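Local coordinates for PUA domain-containing protein (Pyrococcus horikoshii, PDB 3D79) that is of unknown function but carries a PUA domain behind a pre-PUA-like domain and probably binds RNA, at residues A[95-100]-A[129-134]; A[144-149]-A[164-169]. All coordinates share one frame; numbering follows the deposited sequence.

Contact 1. Residues A[95-100]-A[129-134]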
loop_
_atom_site.group_PDB
_atom_site.type_symbol
_atom_site.label_atom_id
_atom_site.label_comp_id
_atom_site.label_asym_id
_atom_site.label_seq_id
_atom_site.Cartn_x
_atom_site.Cartn_y
_atom_site.Cartn_z
ATOM N N ARG A 95 8.468 1.806 3.249
ATOM C CA ARG A 95 7.599 0.629 3.088
ATOM C C ARG A 95 7.560 0.061 1.667
ATOM O O ARG A 95 6.674 -0.723 1.336
ATOM C CB ARG A 95 6.173 0.897 3.594
ATOM C CG ARG A 95 6.078 1.282 5.065
ATOM C CD ARG A 95 6.652 0.194 5.974
ATOM N NE ARG A 95 6.504 0.508 7.396
ATOM C CZ ARG A 95 5.446 0.196 8.141
ATOM N NH1 ARG A 95 4.399 -0.434 7.615
ATOM N NH2 ARG A 95 5.433 0.535 9.425
ATOM N N ARG A 96 8.531 0.449 0.843
ATOM C CA ARG A 96 8.625 -0.037 -0.528
ATOM C C ARG A 96 9.239 -1.429 -0.618
ATOM O O ARG A 96 10.143 -1.795 0.143
ATOM C CB ARG A 96 9.456 0.922 -1.396
ATOM C CG ARG A 96 10.957 0.746 -1.214
ATOM C CD ARG A 96 11.758 1.776 -1.996
ATOM N NE ARG A 96 13.185 1.683 -1.689
ATOM C CZ ARG A 96 13.768 2.229 -0.623
ATOM N NH1 ARG A 96 13.054 2.921 0.263
ATOM N NH2 ARG A 96 15.074 2.075 -0.431
ATOM N N VAL A 97 8.721 -2.188 -1.574
ATOM C CA VAL A 97 9.338 -3.424 -2.041
ATOM C C VAL A 97 9.439 -3.276 -3.551
ATOM O O VAL A 97 8.424 -3.183 -4.242
ATOM C CB VAL A 97 8.488 -4.654 -1.662
ATOM C CG1 VAL A 97 9.118 -5.920 -2.223
ATOM C CG2 VAL A 97 8.340 -4.740 -0.141
ATOM N N VAL A 98 10.669 -3.207 -4.060
ATOM C CA VAL A 98 10.890 -2.965 -5.488
ATOM C C VAL A 98 11.232 -4.273 -6.190
ATOM O O VAL A 98 12.147 -4.977 -5.762
ATOM C CB VAL A 98 12.023 -1.938 -5.724
ATOM C CG1 VAL A 98 12.028 -1.501 -7.176
ATOM C CG2 VAL A 98 11.828 -0.728 -4.807
ATOM N N VAL A 99 10.494 -4.579 -7.256
ATOM C CA VAL A 99 10.674 -5.832 -8.006
ATOM C C VAL A 99 11.168 -5.618 -9.439
ATOM O O VAL A 99 10.969 -4.544 -10.030
ATOM C CB VAL A 99 9.379 -6.712 -8.027
ATOM C CG1 VAL A 99 8.957 -7.091 -6.614
ATOM C CG2 VAL A 99 8.246 -6.036 -8.780
ATOM N N ASP A 100 11.815 -6.648 -9.983
ATOM C CA ASP A 100 12.272 -6.629 -11.373
ATOM C C ASP A 100 11.126 -6.882 -12.356
ATOM O O ASP A 100 10.023 -7.249 -11.945
ATOM C CB ASP A 100 13.481 -7.565 -11.614
ATOM C CG ASP A 100 13.209 -9.047 -11.290
ATOM O OD1 ASP A 100 12.052 -9.519 -11.318
ATOM O OD2 ASP A 100 14.203 -9.763 -11.040
ATOM N N ASP A 129 4.755 -5.835 8.833
ATOM C CA ASP A 129 4.477 -4.477 8.338
ATOM C C ASP A 129 3.694 -4.510 7.038
ATOM O O ASP A 129 3.941 -5.367 6.180
ATOM C CB ASP A 129 5.782 -3.705 8.089
ATOM C CG ASP A 129 6.426 -3.162 9.363
ATOM O OD1 ASP A 129 5.855 -3.308 10.468
ATOM O OD2 ASP A 129 7.518 -2.566 9.248
ATOM N N PHE A 130 2.763 -3.568 6.883
ATOM C CA PHE A 130 2.144 -3.292 5.592
ATOM C C PHE A 130 3.215 -2.725 4.673
ATOM O O PHE A 130 4.005 -1.872 5.083
ATOM C CB PHE A 130 1.060 -2.224 5.724
ATOM C CG PHE A 130 -0.290 -2.744 6.108
ATOM C CD1 PHE A 130 -0.834 -3.868 5.491
ATOM C CD2 PHE A 130 -1.042 -2.073 7.064
ATOM C CE1 PHE A 130 -2.102 -4.331 5.843
ATOM C CE2 PHE A 130 -2.305 -2.524 7.423
ATOM C CZ PHE A 130 -2.839 -3.656 6.807
ATOM N N VAL A 131 3.235 -3.193 3.429
ATOM C CA VAL A 131 4.198 -2.705 2.439
ATOM C C VAL A 131 3.493 -2.483 1.104
ATOM O O VAL A 131 2.402 -3.004 0.882
ATOM C CB VAL A 131 5.386 -3.692 2.237
ATOM C CG1 VAL A 131 6.239 -3.797 3.517
ATOM C CG2 VAL A 131 4.904 -5.068 1.763
ATOM N N PHE A 132 4.103 -1.698 0.217
ATOM C CA PHE A 132 3.647 -1.676 -1.164
ATOM C C PHE A 132 4.733 -2.214 -2.081
ATOM O O PHE A 132 5.918 -2.201 -1.734
ATOM C CB PHE A 132 3.185 -0.279 -1.620
ATOM C CG PHE A 132 4.293 0.722 -1.727
ATOM C CD1 PHE A 132 4.970 0.903 -2.927
ATOM C CD2 PHE A 132 4.663 1.487 -0.623
ATOM C CE1 PHE A 132 6.011 1.822 -3.025
ATOM C CE2 PHE A 132 5.694 2.416 -0.718
ATOM C CZ PHE A 132 6.368 2.578 -1.921
ATOM N N VAL A 133 4.306 -2.685 -3.247
ATOM C CA VAL A 133 5.184 -3.319 -4.218
ATOM C C VAL A 133 5.212 -2.444 -5.463
ATOM O O VAL A 133 4.163 -2.093 -5.991
ATOM C CB VAL A 133 4.679 -4.732 -4.589
ATOM C CG1 VAL A 133 5.665 -5.428 -5.529
ATOM C CG2 VAL A 133 4.449 -5.572 -3.325
ATOM N N VAL A 134 6.414 -2.090 -5.915
ATOM C CA VAL A 134 6.571 -1.276 -7.128
ATOM C C VAL A 134 7.589 -1.909 -8.058
ATOM O O VAL A 134 8.536 -2.541 -7.593
ATOM C CB VAL A 134 7.016 0.180 -6.815
ATOM C CG1 VAL A 134 5.836 0.995 -6.312
ATOM C CG2 VAL A 134 8.182 0.199 -5.825
HETATM O O HOH W 1 2.271 -1.738 9.159
#

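Contact 2. Residues A[144-149]-A[164-169]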
loop_
_atom_site.group_PDB
_atom_site.type_symbol
_atom_site.label_atom_id
_atom_site.label_comp_id
_atom_site.label_asym_id
_atom_site.label_seq_id
_atom_site.Cartn_x
_atom_site.Cartn_y
_atom_site.Cartn_z
ATOM N N ILE A 144 -0.242 -4.138 -2.715
ATOM C CA ILE A 144 0.051 -3.878 -1.318
ATOM C C ILE A 144 -0.077 -5.196 -0.564
ATOM O O ILE A 144 -0.756 -6.124 -1.034
ATOM C CB ILE A 144 -0.867 -2.783 -0.700
ATOM C CG1 ILE A 144 -2.346 -3.170 -0.792
ATOM C CG2 ILE A 144 -0.628 -1.423 -1.392
ATOM C CD1 ILE A 144 -3.259 -2.330 0.102
ATOM N N GLY A 145 0.582 -5.282 0.582
ATOM C CA GLY A 145 0.564 -6.525 1.348
ATOM C C GLY A 145 1.286 -6.470 2.671
ATOM O O GLY A 145 1.601 -5.396 3.189
ATOM N N ILE A 146 1.537 -7.655 3.217
ATOM C CA ILE A 146 2.172 -7.808 4.510
ATOM C C ILE A 146 3.541 -8.442 4.324
ATOM O O ILE A 146 3.668 -9.486 3.667
ATOM C CB ILE A 146 1.321 -8.705 5.448
ATOM C CG1 ILE A 146 -0.099 -8.140 5.573
ATOM C CG2 ILE A 146 2.002 -8.851 6.816
ATOM C CD1 ILE A 146 -1.065 -9.022 6.352
ATOM N N ALA A 147 4.557 -7.803 4.899
ATOM C CA ALA A 147 5.922 -8.312 4.851
ATOM C C ALA A 147 6.047 -9.621 5.621
ATOM O O ALA A 147 5.596 -9.725 6.764
ATOM C CB ALA A 147 6.881 -7.295 5.413
ATOM N N LEU A 148 6.648 -10.616 4.972
ATOM C CA LEU A 148 6.942 -11.911 5.609
ATOM C C LEU A 148 8.424 -12.015 5.958
ATOM O O LEU A 148 8.877 -13.004 6.559
ATOM C CB LEU A 148 6.519 -13.071 4.699
ATOM C CG LEU A 148 5.083 -13.077 4.162
ATOM C CD1 LEU A 148 4.898 -14.205 3.173
ATOM C CD2 LEU A 148 4.052 -13.150 5.277
ATOM N N MET A 149 9.175 -10.987 5.568
ATOM C CA MET A 149 10.591 -10.841 5.882
ATOM C C MET A 149 10.838 -9.381 6.256
ATOM O O MET A 149 10.073 -8.501 5.862
ATOM C CB MET A 149 11.451 -11.167 4.657
ATOM C CG MET A 149 11.331 -12.582 4.113
ATOM S SD MET A 149 12.171 -12.700 2.522
ATOM C CE MET A 149 12.195 -14.480 2.277
ATOM N N LYS A 164 3.048 -11.230 1.462
ATOM C CA LYS A 164 1.691 -11.729 1.263
ATOM C C LYS A 164 0.839 -10.598 0.702
ATOM O O LYS A 164 0.517 -9.649 1.424
ATOM C CB LYS A 164 1.096 -12.244 2.587
ATOM C CG LYS A 164 -0.270 -12.912 2.439
ATOM C CD LYS A 164 -0.110 -14.287 1.782
ATOM C CE LYS A 164 -1.413 -14.781 1.217
ATOM N NZ LYS A 164 -1.191 -15.863 0.228
ATOM N N VAL A 165 0.486 -10.696 -0.578
ATOM C CA VAL A 165 -0.305 -9.658 -1.248
ATOM C C VAL A 165 -1.765 -9.712 -0.788
ATOM O O VAL A 165 -2.353 -10.794 -0.687
ATOM C CB VAL A 165 -0.198 -9.753 -2.785
ATOM C CG1 VAL A 165 -1.138 -8.752 -3.463
ATOM C CG2 VAL A 165 1.248 -9.511 -3.220
ATOM N N ILE A 166 -2.330 -8.544 -0.486
ATOM C CA ILE A 166 -3.734 -8.454 -0.067
ATOM C C ILE A 166 -4.604 -7.673 -1.057
ATOM O O ILE A 166 -5.833 -7.707 -0.981
ATOM C CB ILE A 166 -3.881 -7.867 1.372
ATOM C CG1 ILE A 166 -3.465 -6.387 1.417
ATOM C CG2 ILE A 166 -3.099 -8.712 2.385
ATOM C CD1 ILE A 166 -3.715 -5.709 2.774
ATOM N N HIS A 167 -3.954 -6.968 -1.981
ATOM C CA HIS A 167 -4.636 -6.162 -2.981
ATOM C C HIS A 167 -3.623 -5.844 -4.072
ATOM O O HIS A 167 -2.500 -5.432 -3.779
ATOM C CB HIS A 167 -5.234 -4.891 -2.339
ATOM C CG HIS A 167 -5.643 -3.834 -3.322
ATOM N ND1 HIS A 167 -5.395 -2.492 -3.113
ATOM C CD2 HIS A 167 -6.280 -3.916 -4.513
ATOM C CE1 HIS A 167 -5.856 -1.798 -4.140
ATOM N NE2 HIS A 167 -6.392 -2.638 -5.005
ATOM N N HIS A 168 -4.006 -6.067 -5.324
ATOM C CA HIS A 168 -3.122 -5.776 -6.448
ATOM C C HIS A 168 -3.863 -5.085 -7.580
ATOM O O HIS A 168 -5.090 -5.186 -7.683
ATOM C CB HIS A 168 -2.413 -7.047 -6.944
ATOM C CG HIS A 168 -3.335 -8.084 -7.512
ATOM N ND1 HIS A 168 -3.737 -8.086 -8.832
ATOM C CD2 HIS A 168 -3.909 -9.172 -6.943
ATOM C CE1 HIS A 168 -4.530 -9.123 -9.047
ATOM N NE2 HIS A 168 -4.656 -9.792 -7.916
ATOM N N ALA A 169 -3.116 -4.367 -8.419
ATOM C CA ALA A 169 -3.694 -3.755 -9.609
ATOM C C ALA A 169 -4.336 -4.860 -10.454
ATOM O O ALA A 169 -3.806 -5.974 -10.531
ATOM C CB ALA A 169 -2.629 -3.002 -10.404
#

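Contact 1. Residues A[95-100]-A[129-134]
Arg95 lays its side chain over the start of the neighbouring parallel strand and meets Asp129 and Phe130 with its tip. CB and CG pass Phe130 O at van der Waals distance, and a bend at chi2 (-59°) brings Arg95 CD to 3.5 Å from Phe130 O. Beyond it, the guanidinium stacks on the Asp129 carboxylate, the planes 7° apart, with OD2 over its centre and CZ and NH2 also beside that oxygen. Arg95 NE lies 3.7 Å from Asp129 OD2, a long, purely electrostatic salt bridge, the oxygen lying well out of the guanidinium plane and accepting instead from Lys126 N. Arg95 NH1 lies against Asp129 CB and donates in plane to a lone pair of Phe130 O at 2.9 Å and to a water that accepts from Phe130 N. Arg96 CA sits over one face of the Phe132 ring, 3.9 Å from its centroid, a CH-pi contact. Backbone bonds pair strands 96-99 and 130-135 in the PUA domain's mixed sheet, from Phe132 N to Arg95 O (3.0 Å) through to Val99 N and Val134 O (2.8 Å). Two bonds from NH1 probably fix the guanidinium's rotation, and the stacked carboxylate probably offsets its charge.

Contact 2. Residues A[144-149]-A[164-169]
Ile144 faces both Ile166 and His167, a classic beta bulge, where strand 141-147 of the PUA domain's mixed sheet pairs antiparallel with 161-165 and 167-168 and the chain turns a corner at Ile166. Backbone hydrogen bonds define it. Ile144 N donates to His167 O at 2.8 Å, while Ile144 O takes Ile166 N at 2.9 Å and, weakly, His167 N at 3.4 Å, one carbonyl thus serving two successive amides. Past the bulge, Ile146 and Lys164 form a hydrogen-bonded pair, each N bonded to the other's O at 2.9 Å. Between the bulge and that pair, Gly145 stands opposite Val165 as a non-hydrogen-bonded pair, Gly145 CA 4.2 Å from Val165 CA. A side chain on this glycine would run into Lys164 O, from which Gly145 CA is 3.1 Å.

Apolar contacts gather beside the bulge. With chi1 at 59°, Ile144 CG1 lies between the backbone N and the carbonyl carbon and reaches His167 CB at 3.7 Å; CD1 follows to the edge of the imidazole, in its plane and near ND1. Ile144 CG1 also approaches Ile166 CG1. An alanine in place of Ile144 would probably open a gap beside His167 and leave its ring freer to turn. At the other end Leu148 CD2 touches Lys164 CB.

Charge enters from outside: Lys164 NZ forms a salt bridge with Asp112, which also accepts from Val165 N. Leu81 of helix 78-84 packs on Ile144, and Val78 on His167. His167 ND1 is buried with no polar partner in the model, and across this contact its ring meets only Ile144 carbons; the directional bonds lie in the backbone.

In the fold
Contacts 1 and 2 belong to one mixed sheet of the PUA domain, their centres about 8 Å apart, and join through strands 130-135 and 141-147, which are consecutive in the chain and antiparallel. Val131 N and Gly145 O lie 2.8 Å apart, as do Asp129 O and Ala147 N, both probable hydrogen bonds. The side chains continue the connection: Phe132 packs on Ile144, Phe130 on Ile166, and Val131 on Ala147. Strand 96-99 is thus linked through 130-135 and 141-147 to the bulged segment 164-169. Phe130 also meets Phe75, and Ile144 and His167 touch helix 78-84, so both contacts border the pre-PUA-like part of the chain.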